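Local coordinates for Non-structural protein (Porcine reproductive and respiratory syndrome virus, PDB 3IFU) that is the leader protease Nsp1alpha, a zinc-finger and papain-like cysteine protease region of the viral polyprotein that probably suppresses host interferon-beta production, at residues I84-M87 against N93-Q96; Q95-R100 against K117-Y122. All coordinates share one frame; numbering follows the deposited sequence.

Contact 1. Residues I84-M87 against N93-Q96; sequences IARM and NFQQ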
ATOM      1  N   ILE A  84       9.326   1.724   4.018  1.00 37.11           N
ATOM      2  CA  ILE A  84      10.183   2.850   4.395  1.00 38.64           C
ATOM      3  C   ILE A  84      10.605   3.633   3.151  1.00 38.85           C
ATOM      4  O   ILE A  84      10.644   4.858   3.167  1.00 39.48           O
ATOM      5  CB  ILE A  84      11.450   2.381   5.158  1.00 37.26           C
ATOM      6  CG1 ILE A  84      11.061   1.843   6.536  1.00 34.06           C
ATOM      7  CG2 ILE A  84      12.427   3.531   5.290  1.00 34.01           C
ATOM      8  CD1 ILE A  84      12.172   1.111   7.253  1.00 33.54           C
ATOM      9  N   ALA A  85      10.911   2.926   2.074  1.00 38.69           N
ATOM     10  CA  ALA A  85      11.306   3.594   0.847  1.00 40.34           C
ATOM     11  C   ALA A  85      10.138   4.354   0.212  1.00 40.65           C
ATOM     12  O   ALA A  85      10.312   5.486  -0.239  1.00 40.75           O
ATOM     13  CB  ALA A  85      11.878   2.587  -0.140  1.00 40.85           C
ATOM     14  N   ARG A  86       8.950   3.754   0.177  1.00 39.74           N
ATOM     15  CA  ARG A  86       7.816   4.440  -0.435  1.00 42.45           C
ATOM     16  C   ARG A  86       7.369   5.684   0.309  1.00 42.17           C
ATOM     17  O   ARG A  86       7.069   6.702  -0.310  1.00 42.96           O
ATOM     18  CB  ARG A  86       6.595   3.535  -0.575  1.00 44.41           C
ATOM     19  CG  ARG A  86       5.564   4.136  -1.530  1.00 47.45           C
ATOM     20  CD  ARG A  86       5.927   3.766  -2.963  1.00 53.36           C
ATOM     21  NE  ARG A  86       5.854   4.845  -3.954  1.00 56.29           N
ATOM     22  CZ  ARG A  86       6.522   5.992  -3.880  1.00 56.05           C
ATOM     23  NH1 ARG A  86       7.313   6.243  -2.847  1.00 56.94           N
ATOM     24  NH2 ARG A  86       6.448   6.867  -4.872  1.00 54.72           N
ATOM     25  N   MET A  87       7.303   5.595   1.632  1.00 41.99           N
ATOM     26  CA  MET A  87       6.875   6.718   2.457  1.00 41.64           C
ATOM     27  C   MET A  87       7.946   7.788   2.548  1.00 42.25           C
ATOM     28  O   MET A  87       7.685   8.908   2.969  1.00 43.08           O
ATOM     29  CB  MET A  87       6.533   6.232   3.864  1.00 39.59           C
ATOM     30  CG  MET A  87       5.622   5.017   3.895  1.00 40.08           C
ATOM     31  SD  MET A  87       5.021   4.594   5.543  1.00 40.05           S
ATOM     32  CE  MET A  87       6.391   3.694   6.208  1.00 37.89           C
ATOM     33  N   ASN A  93      11.898   9.667  -7.850  1.00 63.66           N
ATOM     34  CA  ASN A  93      12.890   9.634  -6.779  1.00 59.71           C
ATOM     35  C   ASN A  93      12.927   8.249  -6.123  1.00 57.12           C
ATOM     36  O   ASN A  93      13.918   7.872  -5.492  1.00 55.61           O
ATOM     37  CB  ASN A  93      12.508  10.696  -5.734  1.00 61.06           C
ATOM     38  CG  ASN A  93      13.554  10.873  -4.648  1.00 62.69           C
ATOM     39  OD1 ASN A  93      14.756  10.886  -4.922  1.00 61.49           O
ATOM     40  ND2 ASN A  93      13.097  11.038  -3.404  1.00 61.27           N
ATOM     41  N   PHE A  94      11.844   7.492  -6.292  1.00 54.18           N
ATOM     42  CA  PHE A  94      11.706   6.161  -5.697  1.00 51.52           C
ATOM     43  C   PHE A  94      12.815   5.123  -5.898  1.00 50.38           C
ATOM     44  O   PHE A  94      13.254   4.511  -4.927  1.00 48.56           O
ATOM     45  CB  PHE A  94      10.384   5.517  -6.120  1.00 48.88           C
ATOM     46  CG  PHE A  94      10.155   4.171  -5.497  1.00 45.43           C
ATOM     47  CD1 PHE A  94       9.708   4.070  -4.184  1.00 43.15           C
ATOM     48  CD2 PHE A  94      10.451   3.004  -6.198  1.00 44.65           C
ATOM     49  CE1 PHE A  94       9.561   2.842  -3.579  1.00 41.63           C
ATOM     50  CE2 PHE A  94      10.305   1.758  -5.596  1.00 45.49           C
ATOM     51  CZ  PHE A  94       9.860   1.679  -4.282  1.00 43.44           C
ATOM     52  N   GLN A  95      13.245   4.892  -7.135  1.00 50.24           N
ATOM     53  CA  GLN A  95      14.287   3.892  -7.377  1.00 53.10           C
ATOM     54  C   GLN A  95      15.536   4.160  -6.555  1.00 52.56           C
ATOM     55  O   GLN A  95      16.041   3.282  -5.862  1.00 51.10           O
ATOM     56  CB  GLN A  95      14.663   3.838  -8.859  1.00 54.42           C
ATOM     57  CG  GLN A  95      13.554   3.318  -9.751  1.00 60.47           C
ATOM     58  CD  GLN A  95      13.980   3.209 -11.204  1.00 62.86           C
ATOM     59  OE1 GLN A  95      14.339   4.208 -11.833  1.00 62.58           O
ATOM     60  NE2 GLN A  95      13.942   1.991 -11.746  1.00 62.56           N
ATOM     61  N   GLN A  96      16.031   5.386  -6.639  1.00 53.34           N
ATOM     62  CA  GLN A  96      17.221   5.763  -5.903  1.00 54.41           C
ATOM     63  C   GLN A  96      17.005   5.458  -4.427  1.00 52.25           C
ATOM     64  O   GLN A  96      17.842   4.844  -3.779  1.00 53.12           O
ATOM     65  CB  GLN A  96      17.489   7.249  -6.100  1.00 56.24           C
ATOM     66  CG  GLN A  96      18.800   7.715  -5.543  1.00 61.24           C
ATOM     67  CD  GLN A  96      18.654   9.035  -4.838  1.00 65.91           C
ATOM     68  OE1 GLN A  96      18.106   9.103  -3.731  1.00 69.06           O
ATOM     69  NE2 GLN A  96      19.124  10.104  -5.477  1.00 67.33           N
TER
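Arg86 and Ala85, on helix 81-87, meet the ring of Phe94 at the start of helix 94-108, and no hydrogen bond crosses between 84-87 and 93-96. The two backbones come closest at Arg86 and Phe94, whose CA atoms are 6.8 Å apart. In the apolar part, Ala85 CB points at Phe94 and lies 4.2 Å from its CE1. The Ala85 side chain also touches Met98 and Val101 of helix 94-108. Phe94 reaches across because its CG stands anti to the backbone N (chi1 -178°), which carries the ring to the first helix, where the backbone N of Arg86 sits at its edge, in plane, 3.9 Å from CE1. The remaining contact is between the ring and the arginine chain. The bend at chi2 places Arg86 CD beside the ring, 3.8 Å from Phe94 CE1. A further bend at chi3 turns the guanidinium so that Arg86 NH1 comes to 3.5 Å from Phe94 CD1. CD1 sits above one face of the guanidinium, displaced toward its rim, and the two planes are inclined by 56°, so this is an oblique approach and not a parallel stack. Both terminal nitrogens are turned to the connecting loop: NH1 bonds weakly to Ser89 O and NH2 weakly to Gly90 O. Ser89 OG donates a hydrogen bond to Ala85 O, and the serine side chain touches Phe94. Across the dimer, Pro163 of the second subunit packs on Phe94 and Asn161 of that subunit on Arg86. The chemistry implies that the turn between two consecutive helices is held by an aromatic ring and dispersion contacts, while the weak bonds to the loop carbonyls probably help hold the guanidinium with one face against Phe94 CD1.

Contact 2. Residues Q95-R100 against K117-Y122; sequences QQRMVR and KTLQVY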
ATOM      1  N   GLN A  95      13.245   4.892  -7.135  1.00 50.24           N
ATOM      2  CA  GLN A  95      14.287   3.892  -7.377  1.00 53.10           C
ATOM      3  C   GLN A  95      15.536   4.160  -6.555  1.00 52.56           C
ATOM      4  O   GLN A  95      16.041   3.282  -5.862  1.00 51.10           O
ATOM      5  CB  GLN A  95      14.663   3.838  -8.859  1.00 54.42           C
ATOM      6  CG  GLN A  95      13.554   3.318  -9.751  1.00 60.47           C
ATOM      7  CD  GLN A  95      13.980   3.209 -11.204  1.00 62.86           C
ATOM      8  OE1 GLN A  95      14.339   4.208 -11.833  1.00 62.58           O
ATOM      9  NE2 GLN A  95      13.942   1.991 -11.746  1.00 62.56           N
ATOM     10  N   GLN A  96      16.031   5.386  -6.639  1.00 53.34           N
ATOM     11  CA  GLN A  96      17.221   5.763  -5.903  1.00 54.41           C
ATOM     12  C   GLN A  96      17.005   5.458  -4.427  1.00 52.25           C
ATOM     13  O   GLN A  96      17.842   4.844  -3.779  1.00 53.12           O
ATOM     14  CB  GLN A  96      17.489   7.249  -6.100  1.00 56.24           C
ATOM     15  CG  GLN A  96      18.800   7.715  -5.543  1.00 61.24           C
ATOM     16  CD  GLN A  96      18.654   9.035  -4.838  1.00 65.91           C
ATOM     17  OE1 GLN A  96      18.106   9.103  -3.731  1.00 69.06           O
ATOM     18  NE2 GLN A  96      19.124  10.104  -5.477  1.00 67.33           N
ATOM     19  N   ARG A  97      15.861   5.888  -3.914  1.00 50.83           N
ATOM     20  CA  ARG A  97      15.499   5.672  -2.517  1.00 47.62           C
ATOM     21  C   ARG A  97      15.465   4.191  -2.132  1.00 45.69           C
ATOM     22  O   ARG A  97      16.011   3.808  -1.102  1.00 44.22           O
ATOM     23  CB  ARG A  97      14.133   6.297  -2.251  1.00 48.26           C
ATOM     24  CG  ARG A  97      13.818   6.440  -0.797  1.00 49.70           C
ATOM     25  CD  ARG A  97      14.840   7.337  -0.140  1.00 50.05           C
ATOM     26  NE  ARG A  97      14.768   7.248   1.311  1.00 49.64           N
ATOM     27  CZ  ARG A  97      15.642   7.814   2.127  1.00 49.24           C
ATOM     28  NH1 ARG A  97      16.651   8.504   1.623  1.00 51.89           N
ATOM     29  NH2 ARG A  97      15.501   7.697   3.436  1.00 49.64           N
ATOM     30  N   MET A  98      14.814   3.367  -2.954  1.00 44.08           N
ATOM     31  CA  MET A  98      14.713   1.931  -2.700  1.00 42.43           C
ATOM     32  C   MET A  98      16.096   1.318  -2.561  1.00 43.26           C
ATOM     33  O   MET A  98      16.361   0.545  -1.635  1.00 43.33           O
ATOM     34  CB  MET A  98      13.952   1.247  -3.840  1.00 40.27           C
ATOM     35  CG  MET A  98      14.057  -0.289  -3.879  1.00 42.15           C
ATOM     36  SD  MET A  98      13.597  -1.200  -2.360  1.00 44.39           S
ATOM     37  CE  MET A  98      11.852  -0.942  -2.272  1.00 38.24           C
ATOM     38  N   VAL A  99      16.978   1.685  -3.483  1.00 41.79           N
ATOM     39  CA  VAL A  99      18.347   1.185  -3.497  1.00 41.10           C
ATOM     40  C   VAL A  99      19.181   1.589  -2.264  1.00 41.77           C
ATOM     41  O   VAL A  99      19.955   0.776  -1.748  1.00 42.56           O
ATOM     42  CB  VAL A  99      19.055   1.638  -4.789  1.00 40.52           C
ATOM     43  CG1 VAL A  99      20.501   1.216  -4.773  1.00 39.65           C
ATOM     44  CG2 VAL A  99      18.343   1.043  -5.993  1.00 36.86           C
ATOM     45  N   ARG A 100      19.021   2.825  -1.791  1.00 41.25           N
ATOM     46  CA  ARG A 100      19.764   3.307  -0.624  1.00 43.91           C
ATOM     47  C   ARG A 100      19.219   2.702   0.671  1.00 45.50           C
ATOM     48  O   ARG A 100      19.976   2.403   1.591  1.00 47.03           O
ATOM     49  CB  ARG A 100      19.685   4.830  -0.528  1.00 44.26           C
ATOM     50  CG  ARG A 100      20.120   5.563  -1.786  1.00 48.46           C
ATOM     51  CD  ARG A 100      21.624   5.601  -1.931  1.00 50.67           C
ATOM     52  NE  ARG A 100      22.245   6.414  -0.891  1.00 52.66           N
ATOM     53  CZ  ARG A 100      23.557   6.572  -0.758  1.00 51.16           C
ATOM     54  NH1 ARG A 100      24.376   5.971  -1.603  1.00 51.27           N
ATOM     55  NH2 ARG A 100      24.049   7.322   0.218  1.00 51.21           N
ATOM     56  N   LYS A 117      17.331   6.709  11.712  1.00 53.89           N
ATOM     57  CA  LYS A 117      17.834   8.078  11.746  1.00 54.26           C
ATOM     58  C   LYS A 117      18.687   8.320  10.508  1.00 52.58           C
ATOM     59  O   LYS A 117      18.579   9.362   9.874  1.00 52.94           O
ATOM     60  CB  LYS A 117      18.667   8.322  13.006  1.00 56.08           C
ATOM     61  CG  LYS A 117      17.842   8.361  14.278  1.00 61.17           C
ATOM     62  CD  LYS A 117      18.722   8.384  15.526  1.00 64.84           C
ATOM     63  CE  LYS A 117      17.880   8.440  16.810  1.00 64.70           C
ATOM     64  NZ  LYS A 117      18.721   8.305  18.039  1.00 64.56           N
ATOM     65  N   THR A 118      19.532   7.351  10.167  1.00 50.75           N
ATOM     66  CA  THR A 118      20.390   7.460   8.986  1.00 51.58           C
ATOM     67  C   THR A 118      19.513   7.627   7.736  1.00 51.53           C
ATOM     68  O   THR A 118      19.865   8.353   6.798  1.00 49.06           O
ATOM     69  CB  THR A 118      21.283   6.193   8.819  1.00 51.30           C
ATOM     70  OG1 THR A 118      22.067   5.997  10.001  1.00 51.31           O
ATOM     71  CG2 THR A 118      22.220   6.343   7.634  1.00 50.12           C
ATOM     72  N   LEU A 119      18.366   6.955   7.747  1.00 51.36           N
ATOM     73  CA  LEU A 119      17.418   7.003   6.641  1.00 51.43           C
ATOM     74  C   LEU A 119      16.472   8.198   6.742  1.00 52.93           C
ATOM     75  O   LEU A 119      15.595   8.372   5.894  1.00 51.76           O
ATOM     76  CB  LEU A 119      16.607   5.705   6.585  1.00 51.00           C
ATOM     77  CG  LEU A 119      17.370   4.443   6.186  1.00 48.85           C
ATOM     78  CD1 LEU A 119      16.410   3.279   6.118  1.00 48.72           C
ATOM     79  CD2 LEU A 119      18.044   4.656   4.838  1.00 47.64           C
ATOM     80  N   GLN A 120      16.649   9.009   7.783  1.00 53.56           N
ATOM     81  CA  GLN A 120      15.829  10.203   7.986  1.00 52.91           C
ATOM     82  C   GLN A 120      14.354   9.932   7.787  1.00 51.44           C
ATOM     83  O   GLN A 120      13.651  10.705   7.132  1.00 52.28           O
ATOM     84  CB  GLN A 120      16.263  11.298   7.023  1.00 55.38           C
ATOM     85  CG  GLN A 120      17.614  11.877   7.323  1.00 58.93           C
ATOM     86  CD  GLN A 120      18.165  12.636   6.146  1.00 62.77           C
ATOM     87  OE1 GLN A 120      19.113  13.411   6.282  1.00 63.46           O
ATOM     88  NE2 GLN A 120      17.583  12.408   4.969  1.00 62.37           N
ATOM     89  N   VAL A 121      13.891   8.829   8.355  1.00 49.14           N
ATOM     90  CA  VAL A 121      12.498   8.444   8.247  1.00 47.46           C
ATOM     91  C   VAL A 121      11.579   9.502   8.859  1.00 48.37           C
ATOM     92  O   VAL A 121      10.551   9.863   8.273  1.00 45.43           O
ATOM     93  CB  VAL A 121      12.286   7.076   8.920  1.00 47.02           C
ATOM     94  CG1 VAL A 121      10.842   6.889   9.332  1.00 45.86           C
ATOM     95  CG2 VAL A 121      12.704   5.986   7.960  1.00 46.53           C
ATOM     96  N   TYR A 122      11.962  10.014  10.023  1.00 48.53           N
ATOM     97  CA  TYR A 122      11.157  11.021  10.698  1.00 49.39           C
ATOM     98  C   TYR A 122      11.156  12.387   9.985  1.00 51.73           C
ATOM     99  O   TYR A 122      10.095  12.988   9.781  1.00 50.13           O
ATOM    100  CB  TYR A 122      11.639  11.198  12.141  1.00 48.02           C
ATOM    101  CG  TYR A 122      10.746  12.099  12.962  1.00 47.39           C
ATOM    102  CD1 TYR A 122       9.719  11.573  13.742  1.00 46.56           C
ATOM    103  CD2 TYR A 122      10.894  13.488  12.914  1.00 46.65           C
ATOM    104  CE1 TYR A 122       8.855  12.410  14.455  1.00 48.10           C
ATOM    105  CE2 TYR A 122      10.038  14.332  13.619  1.00 47.86           C
ATOM    106  CZ  TYR A 122       9.021  13.790  14.385  1.00 48.52           C
ATOM    107  OH  TYR A 122       8.165  14.631  15.062  1.00 48.29           O
TER
HETATM  108  O   HOH W   1      18.510   9.145   4.266  1.00 54.86           O
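Water 1 is gripped from both segments, accepting from Arg97 NH1 at 3.3 Å and donating to Thr118 O at 3.0 Å. It links helix 94-108 to the last turn of helix 113-118 and lies at the edge of the guanidinium, in its plane. Beside it, Leu119 O also approaches the guanidinium edge, near its plane, but the bond it makes with Arg97 NH2 is weak. Its length of 2.6 Å is offset by an angle of only 116° at the hydrogen, and NH2 sits too close to another atom of the model for its position to be trusted fully. Arg97 gets there through a long reach: CG is anti to the backbone N (chi1 -165°), chi2 makes the single bend, and the rest of the chain runs extended to the carbonyl. The two carbonyls it serves, directly or through water, belong to Thr118, the last residue of helix 113-118, and Leu119, just after it. Gln120 then leaves helical geometry in a Schellman motif; its backbone N still bonds back to Lys117 O at 2.9 Å. In the apolar part, one methyl of Leu119, CD2, comes within 4.4 Å of Arg100 O, while the leucine side chain also rests on Val101 and Glu104 of the longer helix. Arg124 brings a like charge near Arg97 NH1, and Thr88 and Ser89 touch the arginine from the preceding loop. A cationic group at the carbonyl end of a helix suits the helix dipole, which would probably help stabilise the charge of this buried arginine beside Arg124; the join is thus mainly polar, one water and one weak and doubtful direct bond, with Leu119 as its apolar margin.

How the contacts relate
From the N terminus, helix 81-87 leads through a five-residue loop to helix 94-108, and contact 1 closes that short turn. Contact 2 starts where contact 1 stops, sharing Gln95 and Gln96, and closes a longer excursion through the rest of helix 94-108 and helix 113-118. The two therefore follow one another, overlapping only at those residues; neither encloses the other. Their centres are 7 Å apart, and Ile84 joins them directly, its CG2 being 3.6 Å from Val121 CG2. Ala85 O lies 3.7 Å from Arg97 CG. Together they tie helix 81-87, helix 94-108 and the loop after helix 113-118 together within the protease region.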